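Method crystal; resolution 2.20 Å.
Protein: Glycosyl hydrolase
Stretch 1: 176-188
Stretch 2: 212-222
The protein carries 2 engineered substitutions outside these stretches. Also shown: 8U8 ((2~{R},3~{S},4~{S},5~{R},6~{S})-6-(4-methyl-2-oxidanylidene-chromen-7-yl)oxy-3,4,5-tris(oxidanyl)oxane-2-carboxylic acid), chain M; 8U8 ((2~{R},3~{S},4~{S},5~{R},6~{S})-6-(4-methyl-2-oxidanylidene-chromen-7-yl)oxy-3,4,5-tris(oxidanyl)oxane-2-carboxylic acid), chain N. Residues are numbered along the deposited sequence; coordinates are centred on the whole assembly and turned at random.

Stretch 1 (176-188) SLPMGGPGTARTL
Stretch 2 (212-222) PRIDYISIHEK

How do the two backbones run and pair? They lie side by side as parallel strands, their axes 12° apart and 4.6 Å at closest approach, burying 780 Å² between them. Gly181 stands beside Ile217 (CA to CA 5.3 Å) and Pro182 beside Ser218 (CA to CA 5.8 Å). Asp215 N donates to Met179 O at 2.8 Å; Gly181 N reaches Tyr216 O in a weak bond of 3.4 Å; Ser218 N donates to Gly181 O at 2.9 Å, an oxygen that also meets Ile217 CA at 3.4 Å. Further along, Gly183 N donates to Ser218 O at 2.9 Å and His220 N to Thr184 O at 2.9 Å, nearly straight at 177°.

What lets stretch 1 bend without losing these bonds? A cis peptide precedes Pro182 (phi/psi -89/2), which has no amide hydrogen to offer, so its N stays unbonded 3.5 Å from Ser218 O. Gly183 supplies the donor instead, at 57/43, a positive phi that favours glycine; its N also makes a weak 3.1 Å bond to Ser218 OG, held near by a p rotamer. Before the bend, Gly180 and Gly181 are almost fully extended (-162/-179 and 169/-169), and Thr184 returns to -82/149.

Which charged and polar side chains clamp the ends? Arg213 (chi1 p, chi2 and chi3 t, chi4 96°) starts sideways and reaches across to stretch 1, where its NH1 donates to Leu177 O at 2.7 Å, with NH2 adding a weak 3.1 Å bond to Leu177 O. Asp215, chi1 m, points toward stretch 1 and accepts from Met179 N through OD2 at 3.0 Å; the same OD2 forms a salt bridge with Arg213 NH1 at 2.6 Å, tying the two side chains together. At the other end, Thr187 OG1 (chi1 m) donates to Glu221 OE2 at 2.7 Å. Glu221 curls back with chi1 and chi2 both m, and a water bonds Ala185 O and Glu221 OE1, each at 2.5 Å.

How are the rings and apolar groups packed? Tyr216, chi1 p and chi2 84°, lays its ring against Gly180, whose CA sits 3.5 Å from the ring centroid in a CH-pi contact; an ideal CB on Gly180 would come within 2.5 Å of Tyr216 CZ, so the bare glycine makes room. The opposite ring face meets the chain N ligand, Tyr216 CG to C14 at 3.6 Å. His220, chi1 -31°, lies with one face under Thr184 O, and Ala185 CB packs 3.8 Å from His220 CD2. Buried Ile217 (m, t) and Ile219 (p, t) share a sheet face.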

# COMPACT_ATOMS: atom_id res chain seq x y z
N SER A 176 2.26 18.23 -19.35
CA SER A 176 1.24 17.66 -18.51
C SER A 176 1.76 16.47 -17.64
O SER A 176 0.99 15.88 -16.91
CB SER A 176 0.05 17.26 -19.39
OG SER A 176 0.42 16.14 -20.15
N LEU A 177 3.04 16.10 -17.71
CA LEU A 177 3.58 15.10 -16.78
C LEU A 177 3.69 15.77 -15.41
O LEU A 177 4.43 16.77 -15.26
CB LEU A 177 4.95 14.57 -17.22
CG LEU A 177 4.87 13.83 -18.56
CD1 LEU A 177 6.27 13.59 -19.11
CD2 LEU A 177 4.06 12.54 -18.50
N PRO A 178 2.95 15.27 -14.41
CA PRO A 178 2.97 16.05 -13.15
C PRO A 178 4.32 16.05 -12.41
O PRO A 178 5.04 15.06 -12.43
CB PRO A 178 1.88 15.37 -12.31
CG PRO A 178 1.03 14.64 -13.28
CD PRO A 178 1.97 14.17 -14.34
N MET A 179 4.69 17.21 -11.89
CA MET A 179 5.93 17.40 -11.18
C MET A 179 5.63 18.05 -9.84
O MET A 179 4.80 18.95 -9.75
CB MET A 179 6.88 18.31 -11.92
CG MET A 179 8.21 18.50 -11.20
SD MET A 179 9.15 16.95 -11.06
CE MET A 179 10.38 17.37 -9.81
N GLY A 180 6.33 17.60 -8.81
CA GLY A 180 6.14 18.19 -7.49
C GLY A 180 7.27 17.89 -6.57
O GLY A 180 8.26 17.25 -6.95
N GLY A 181 7.13 18.38 -5.35
CA GLY A 181 8.18 18.30 -4.37
C GLY A 181 7.87 19.17 -3.19
O GLY A 181 6.74 19.67 -3.08
N PRO A 182 8.82 19.38 -2.31
CA PRO A 182 10.19 18.85 -2.35
C PRO A 182 10.44 17.49 -1.70
O PRO A 182 11.57 17.01 -1.70
CB PRO A 182 10.97 19.91 -1.57
CG PRO A 182 9.96 20.50 -0.61
CD PRO A 182 8.59 20.30 -1.18
N GLY A 183 9.41 16.83 -1.16
CA GLY A 183 9.63 15.59 -0.41
C GLY A 183 10.59 15.72 0.78
O GLY A 183 11.46 14.87 1.00
N THR A 184 10.42 16.80 1.54
CA THR A 184 11.27 17.11 2.68
C THR A 184 10.86 16.35 3.94
O THR A 184 9.67 16.06 4.15
CB THR A 184 11.30 18.64 2.95
OG1 THR A 184 9.99 19.20 2.75
CG2 THR A 184 12.29 19.32 2.00
N ALA A 185 11.85 16.05 4.78
CA ALA A 185 11.64 15.24 5.97
C ALA A 185 11.28 16.05 7.22
O ALA A 185 10.64 15.52 8.12
CB ALA A 185 12.88 14.41 6.27
N ARG A 186 11.71 17.30 7.29
CA ARG A 186 11.47 18.11 8.46
C ARG A 186 10.54 19.26 8.18
O ARG A 186 10.66 19.97 7.17
CB ARG A 186 12.81 18.62 9.00
CG ARG A 186 13.60 17.46 9.62
CD ARG A 186 15.02 17.86 9.99
NE ARG A 186 15.69 18.35 8.80
CZ ARG A 186 16.83 19.03 8.78
NH1 ARG A 186 17.51 19.29 9.90
NH2 ARG A 186 17.32 19.45 7.61
N THR A 187 9.60 19.45 9.09
CA THR A 187 8.52 20.39 8.93
C THR A 187 9.08 21.82 8.74
O THR A 187 9.86 22.31 9.57
CB THR A 187 7.61 20.30 10.13
OG1 THR A 187 7.24 18.92 10.32
CG2 THR A 187 6.36 21.15 9.96
N LEU A 188 8.73 22.42 7.61
CA LEU A 188 9.13 23.78 7.29
C LEU A 188 10.65 23.97 7.29
O LEU A 188 11.14 25.04 7.63
CB LEU A 188 8.44 24.79 8.23
CG LEU A 188 6.91 24.88 8.11
CD1 LEU A 188 6.34 25.96 9.03
CD2 LEU A 188 6.47 25.16 6.68
N PRO A 212 9.41 27.92 -12.21
CA PRO A 212 9.04 26.58 -12.70
C PRO A 212 7.71 26.13 -12.09
O PRO A 212 7.36 26.54 -10.98
CB PRO A 212 10.19 25.71 -12.19
CG PRO A 212 10.60 26.37 -10.94
CD PRO A 212 10.53 27.85 -11.25
N ARG A 213 6.94 25.38 -12.85
CA ARG A 213 5.64 24.89 -12.39
C ARG A 213 5.80 23.91 -11.22
O ARG A 213 6.86 23.28 -11.04
CB ARG A 213 4.89 24.21 -13.53
CG ARG A 213 5.53 22.93 -14.05
CD ARG A 213 4.63 22.32 -15.13
NE ARG A 213 5.37 21.30 -15.88
CZ ARG A 213 5.34 19.98 -15.65
NH1 ARG A 213 4.59 19.45 -14.67
NH2 ARG A 213 6.07 19.16 -16.42
N ILE A 214 4.75 23.83 -10.41
CA ILE A 214 4.64 22.83 -9.36
C ILE A 214 3.19 22.38 -9.32
O ILE A 214 2.28 23.20 -9.19
CB ILE A 214 5.18 23.33 -8.00
CG1 ILE A 214 5.11 22.20 -6.95
CG2 ILE A 214 4.43 24.55 -7.51
CD1 ILE A 214 5.96 22.45 -5.70
N ASP A 215 2.98 21.08 -9.49
CA ASP A 215 1.64 20.52 -9.58
C ASP A 215 1.15 19.99 -8.25
O ASP A 215 -0.03 19.79 -8.09
CB ASP A 215 1.62 19.43 -10.62
CG ASP A 215 1.96 19.96 -12.02
OD1 ASP A 215 1.29 20.90 -12.44
OD2 ASP A 215 2.90 19.48 -12.68
N TYR A 216 2.05 19.77 -7.29
CA TYR A 216 1.64 19.30 -5.94
C TYR A 216 2.78 19.58 -4.97
O TYR A 216 3.95 19.65 -5.37
CB TYR A 216 1.21 17.80 -5.95
CG TYR A 216 2.35 16.88 -6.27
CD1 TYR A 216 3.21 16.46 -5.28
CD2 TYR A 216 2.64 16.51 -7.59
CE1 TYR A 216 4.31 15.63 -5.57
CE2 TYR A 216 3.72 15.70 -7.89
CZ TYR A 216 4.56 15.25 -6.86
OH TYR A 216 5.68 14.46 -7.11
N ILE A 217 2.44 19.68 -3.70
CA ILE A 217 3.40 19.88 -2.65
C ILE A 217 3.52 18.60 -1.81
O ILE A 217 2.53 18.12 -1.27
CB ILE A 217 2.98 21.08 -1.78
CG1 ILE A 217 3.00 22.36 -2.64
CG2 ILE A 217 3.93 21.24 -0.62
CD1 ILE A 217 2.18 23.48 -2.07
N SER A 218 4.74 18.08 -1.69
CA SER A 218 4.96 16.86 -0.94
C SER A 218 5.91 17.05 0.23
O SER A 218 6.95 17.71 0.10
CB SER A 218 5.46 15.74 -1.85
OG SER A 218 6.68 16.08 -2.43
N ILE A 219 5.54 16.44 1.35
CA ILE A 219 6.36 16.35 2.54
C ILE A 219 6.27 14.94 3.13
O ILE A 219 5.36 14.19 2.75
CB ILE A 219 5.87 17.35 3.61
CG1 ILE A 219 4.41 17.14 3.95
CG2 ILE A 219 6.05 18.78 3.11
CD1 ILE A 219 3.93 18.08 5.05
N HIS A 220 7.21 14.57 4.02
CA HIS A 220 7.04 13.40 4.88
C HIS A 220 6.72 13.88 6.30
O HIS A 220 7.43 14.70 6.86
CB HIS A 220 8.27 12.51 5.16
CG HIS A 220 9.27 12.41 4.10
ND1 HIS A 220 8.96 12.49 2.77
CD2 HIS A 220 10.59 12.16 4.17
CE1 HIS A 220 10.04 12.27 2.05
NE2 HIS A 220 11.05 12.12 2.88
N GLU A 221 5.72 13.26 6.87
CA GLU A 221 5.36 13.47 8.27
C GLU A 221 5.02 12.11 8.86
O GLU A 221 4.13 11.40 8.36
CB GLU A 221 4.19 14.45 8.42
CG GLU A 221 4.43 15.89 7.94
CD GLU A 221 5.50 16.64 8.75
OE1 GLU A 221 6.00 16.09 9.78
OE2 GLU A 221 5.86 17.80 8.35
N LYS A 222 5.72 11.77 9.92
CA LYS A 222 5.64 10.48 10.58
C LYS A 222 5.24 10.62 12.02
O LYS A 222 5.32 11.69 12.62
CB LYS A 222 6.98 9.76 10.46
CG LYS A 222 7.41 9.66 9.01
CD LYS A 222 8.37 8.51 8.73
CE LYS A 222 9.02 8.54 7.33
NZ LYS A 222 9.39 7.16 6.83
C15 8U8 M . 18.60 11.46 8.51
C13 8U8 M . 17.28 11.94 8.62
C14 8U8 M . 17.06 13.16 9.27
C16 8U8 M . 15.78 13.69 9.37
O9 8U8 M . 15.66 14.75 9.99
O8 8U8 M . 14.69 13.03 8.85
C11 8U8 M . 14.87 11.89 8.09
C10 8U8 M . 13.77 11.32 7.46
C12 8U8 M . 16.17 11.33 7.98
C7 8U8 M . 16.32 10.18 7.18
C8 8U8 M . 15.21 9.62 6.54
C9 8U8 M . 13.93 10.17 6.68
O2 8U8 M . 12.81 9.66 6.03
C5 8U8 M . 12.66 8.25 5.61
O1 8U8 M . 13.03 7.40 6.70
C1 8U8 M . 13.28 6.08 6.44
C6 8U8 M . 12.70 5.43 7.56
O7 8U8 M . 13.18 4.34 7.87
O6 8U8 M . 11.77 6.00 8.09
C2 8U8 M . 12.57 5.45 5.20
O5 8U8 M . 11.19 5.20 5.53
C3 8U8 M . 12.73 6.33 3.88
O4 8U8 M . 13.52 5.66 2.96
C4 8U8 M . 13.32 7.74 4.19
O3 8U8 M . 13.10 8.60 3.00
C15 8U8 N . 1.73 12.61 -6.13
C13 8U8 N . 0.40 12.89 -6.43
C14 8U8 N . 0.01 14.20 -6.72
C16 8U8 N . -1.30 14.46 -7.09
O9 8U8 N . -1.64 15.62 -7.29
O8 8U8 N . -2.23 13.47 -7.11
C11 8U8 N . -1.86 12.19 -6.88
C10 8U8 N . -2.85 11.26 -7.02
C12 8U8 N . -0.55 11.88 -6.53
C7 8U8 N . -0.25 10.53 -6.32
C8 8U8 N . -1.26 9.58 -6.45
C9 8U8 N . -2.56 9.92 -6.81
O2 8U8 N . -3.51 8.94 -6.95
C5 8U8 N . -4.70 9.21 -7.74
O1 8U8 N . -5.57 9.80 -6.75
C1 8U8 N . -6.93 10.09 -7.13
C6 8U8 N . -7.00 11.18 -8.26
O7 8U8 N . -6.06 11.99 -8.37
O6 8U8 N . -7.98 11.13 -9.02
C2 8U8 N . -7.54 8.76 -7.58
O5 8U8 N . -8.94 8.89 -7.96
C3 8U8 N . -6.71 8.16 -8.74
O4 8U8 N . -7.25 6.90 -9.05
C4 8U8 N . -5.26 7.95 -8.29
O3 8U8 N . -4.44 7.50 -9.37
O HOH W 1 8.40 15.65 9.27